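Local coordinates for protein transcriptional regulator of the TetR/AcrR family (PDB 3DCF) that probably acts as a TetR/AcrR-family transcriptional regulator, binding cis-regulatory DNA through a helix-turn-helix motif, at residues 47-52 with 74-79. Sequence-based numbering, arbitrary orientation.
Sequences KGYYAT and SKEDVL
Lys-75 and Tyr-49 reach past each other between the first turn of helix 75-98 and the loop that joins helices 31-46 and 54-61. Two of the three hydrogen bonds across the contact come from the ammonium: Lys-75 NZ donates to Tyr-49 O at 2.7 Å and to Thr-52 O at 2.6 Å, each time tilted from the carbonyl plane. A bend in the lysine chain at chi3 (-73°) brings its tip to these two carbonyls. At the far end of the aromatic side chain, Tyr-49 OH donates to Glu-76 OE2 over 3.0 Å, meeting the carboxylate from above its plane; ring and carboxylate planes stand 84° apart. The same lysine also lies over one ring face, with Lys-75 CE 3.8 Å from the Tyr-49 ring centroid in a CH-pi contact and NZ at 4.6 Å in a cation-pi contact. Apolar packing adds Leu-79 CD2, which touches Tyr-49 CE1 at 3.6 Å. Within the loop, Thr-52 OG1 donates to Gly-48 O at 2.6 Å, while Thr-52 also packs on Leu-43 and Phe-44 of helix 31-46. The contact joins the loop just before the predicted helix-turn-helix motif to the helix just after it, in the TetR-type DNA-binding domain. With two carbonyls and a pi face gathered around one ammonium, the charged form of Lys-75 is probably stabilised, and the lysine ties the loop to the helix by polar and aromatic contacts together.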
loop_
_atom_site.group_PDB
_atom_site.type_symbol
_atom_site.label_atom_id
_atom_site.label_comp_id
_atom_site.label_asym_id
_atom_site.label_seq_id
_atom_site.Cartn_x
_atom_site.Cartn_y
_atom_site.Cartn_z
ATOM N N LYS A 47 -6.214 -4.404 -27.723
ATOM C CA LYS A 47 -7.677 -4.557 -27.713
ATOM C C LYS A 47 -8.336 -4.316 -26.356
ATOM O O LYS A 47 -9.431 -3.752 -26.310
ATOM C CB LYS A 47 -8.043 -5.963 -28.226
ATOM C CG LYS A 47 -9.495 -6.152 -28.651
ATOM C CD LYS A 47 -9.718 -7.546 -29.235
ATOM C CE LYS A 47 -11.114 -7.706 -29.810
ATOM N NZ LYS A 47 -11.400 -9.104 -30.244
ATOM N N GLY A 48 -7.684 -4.750 -25.272
ATOM C CA GLY A 48 -8.241 -4.680 -23.905
ATOM C C GLY A 48 -8.637 -6.079 -23.434
ATOM O O GLY A 48 -9.107 -6.903 -24.235
ATOM N N TYR A 49 -8.485 -6.334 -22.135
ATOM C CA TYR A 49 -8.756 -7.662 -21.550
ATOM C C TYR A 49 -10.201 -8.161 -21.719
ATOM O O TYR A 49 -10.411 -9.311 -22.129
ATOM C CB TYR A 49 -8.339 -7.698 -20.062
ATOM C CG TYR A 49 -8.602 -9.021 -19.351
ATOM C CD1 TYR A 49 -7.722 -10.108 -19.484
ATOM C CD2 TYR A 49 -9.740 -9.184 -18.542
ATOM C CE1 TYR A 49 -7.979 -11.336 -18.829
ATOM C CE2 TYR A 49 -10.004 -10.398 -17.890
ATOM C CZ TYR A 49 -9.119 -11.469 -18.033
ATOM O OH TYR A 49 -9.399 -12.654 -17.385
ATOM N N TYR A 50 -11.172 -7.299 -21.414
ATOM C CA TYR A 50 -12.602 -7.679 -21.468
ATOM C C TYR A 50 -13.174 -7.848 -22.883
ATOM O O TYR A 50 -14.194 -8.524 -23.043
ATOM C CB TYR A 50 -13.468 -6.718 -20.638
ATOM C CG TYR A 50 -13.107 -6.693 -19.156
ATOM C CD1 TYR A 50 -13.701 -7.583 -18.234
ATOM C CD2 TYR A 50 -12.158 -5.778 -18.668
ATOM C CE1 TYR A 50 -13.346 -7.553 -16.844
ATOM C CE2 TYR A 50 -11.806 -5.736 -17.293
ATOM C CZ TYR A 50 -12.396 -6.619 -16.395
ATOM O OH TYR A 50 -12.021 -6.535 -15.071
ATOM N N ALA A 51 -12.535 -7.230 -23.883
ATOM C CA ALA A 51 -12.922 -7.361 -25.298
ATOM C C ALA A 51 -12.255 -8.567 -26.003
ATOM O O ALA A 51 -12.674 -8.944 -27.108
ATOM C CB ALA A 51 -12.593 -6.064 -26.060
ATOM N N THR A 52 -11.232 -9.154 -25.365
ATOM C CA THR A 52 -10.458 -10.293 -25.908
ATOM C C THR A 52 -10.896 -11.630 -25.304
ATOM O O THR A 52 -10.968 -11.742 -24.092
ATOM C CB THR A 52 -8.938 -10.129 -25.575
ATOM O OG1 THR A 52 -8.492 -8.816 -25.947
ATOM C CG2 THR A 52 -8.088 -11.197 -26.280
ATOM N N SER A 74 -9.139 -21.044 -19.859
ATOM C CA SER A 74 -9.829 -19.763 -19.738
ATOM C C SER A 74 -8.840 -18.607 -19.964
ATOM O O SER A 74 -7.621 -18.794 -19.915
ATOM C CB SER A 74 -10.524 -19.643 -18.371
ATOM O OG SER A 74 -9.593 -19.731 -17.296
ATOM N N LYS A 75 -9.392 -17.428 -20.248
ATOM C CA LYS A 75 -8.606 -16.184 -20.379
ATOM C C LYS A 75 -7.958 -15.754 -19.034
ATOM O O LYS A 75 -6.922 -15.077 -19.024
ATOM C CB LYS A 75 -9.464 -15.043 -20.963
ATOM C CG LYS A 75 -10.651 -14.593 -20.087
ATOM C CD LYS A 75 -11.611 -13.659 -20.827
ATOM C CE LYS A 75 -11.046 -12.278 -21.031
ATOM N NZ LYS A 75 -12.069 -11.438 -21.701
ATOM N N GLU A 76 -8.580 -16.154 -17.917
ATOM C CA GLU A 76 -8.070 -15.900 -16.562
ATOM C C GLU A 76 -6.792 -16.711 -16.329
ATOM O O GLU A 76 -5.832 -16.193 -15.750
ATOM C CB GLU A 76 -9.120 -16.223 -15.474
ATOM C CG GLU A 76 -10.313 -15.226 -15.366
ATOM C CD GLU A 76 -11.339 -15.296 -16.519
ATOM O OE1 GLU A 76 -11.593 -16.405 -17.053
ATOM O OE2 GLU A 76 -11.905 -14.234 -16.884
ATOM N N ASP A 77 -6.796 -17.976 -16.775
ATOM C CA ASP A 77 -5.604 -18.842 -16.718
ATOM C C ASP A 77 -4.465 -18.275 -17.583
ATOM O O ASP A 77 -3.304 -18.478 -17.242
ATOM C CB ASP A 77 -5.910 -20.296 -17.152
ATOM C CG ASP A 77 -6.878 -21.019 -16.209
ATOM O OD1 ASP A 77 -6.776 -20.834 -14.969
ATOM O OD2 ASP A 77 -7.738 -21.791 -16.708
ATOM N N VAL A 78 -4.796 -17.593 -18.694
ATOM C CA VAL A 78 -3.792 -16.912 -19.537
ATOM C C VAL A 78 -3.243 -15.694 -18.786
ATOM O O VAL A 78 -2.033 -15.457 -18.801
ATOM C CB VAL A 78 -4.340 -16.457 -20.917
ATOM C CG1 VAL A 78 -3.242 -15.795 -21.727
ATOM C CG2 VAL A 78 -4.911 -17.643 -21.700
ATOM N N LEU A 79 -4.129 -14.948 -18.119
ATOM C CA LEU A 79 -3.713 -13.786 -17.335
ATOM C C LEU A 79 -2.787 -14.155 -16.151
ATOM O O LEU A 79 -1.832 -13.409 -15.868
ATOM C CB LEU A 79 -4.914 -12.976 -16.861
ATOM C CG LEU A 79 -4.623 -11.590 -16.253
ATOM C CD1 LEU A 79 -3.780 -10.667 -17.159
ATOM C CD2 LEU A 79 -5.947 -10.926 -15.905
#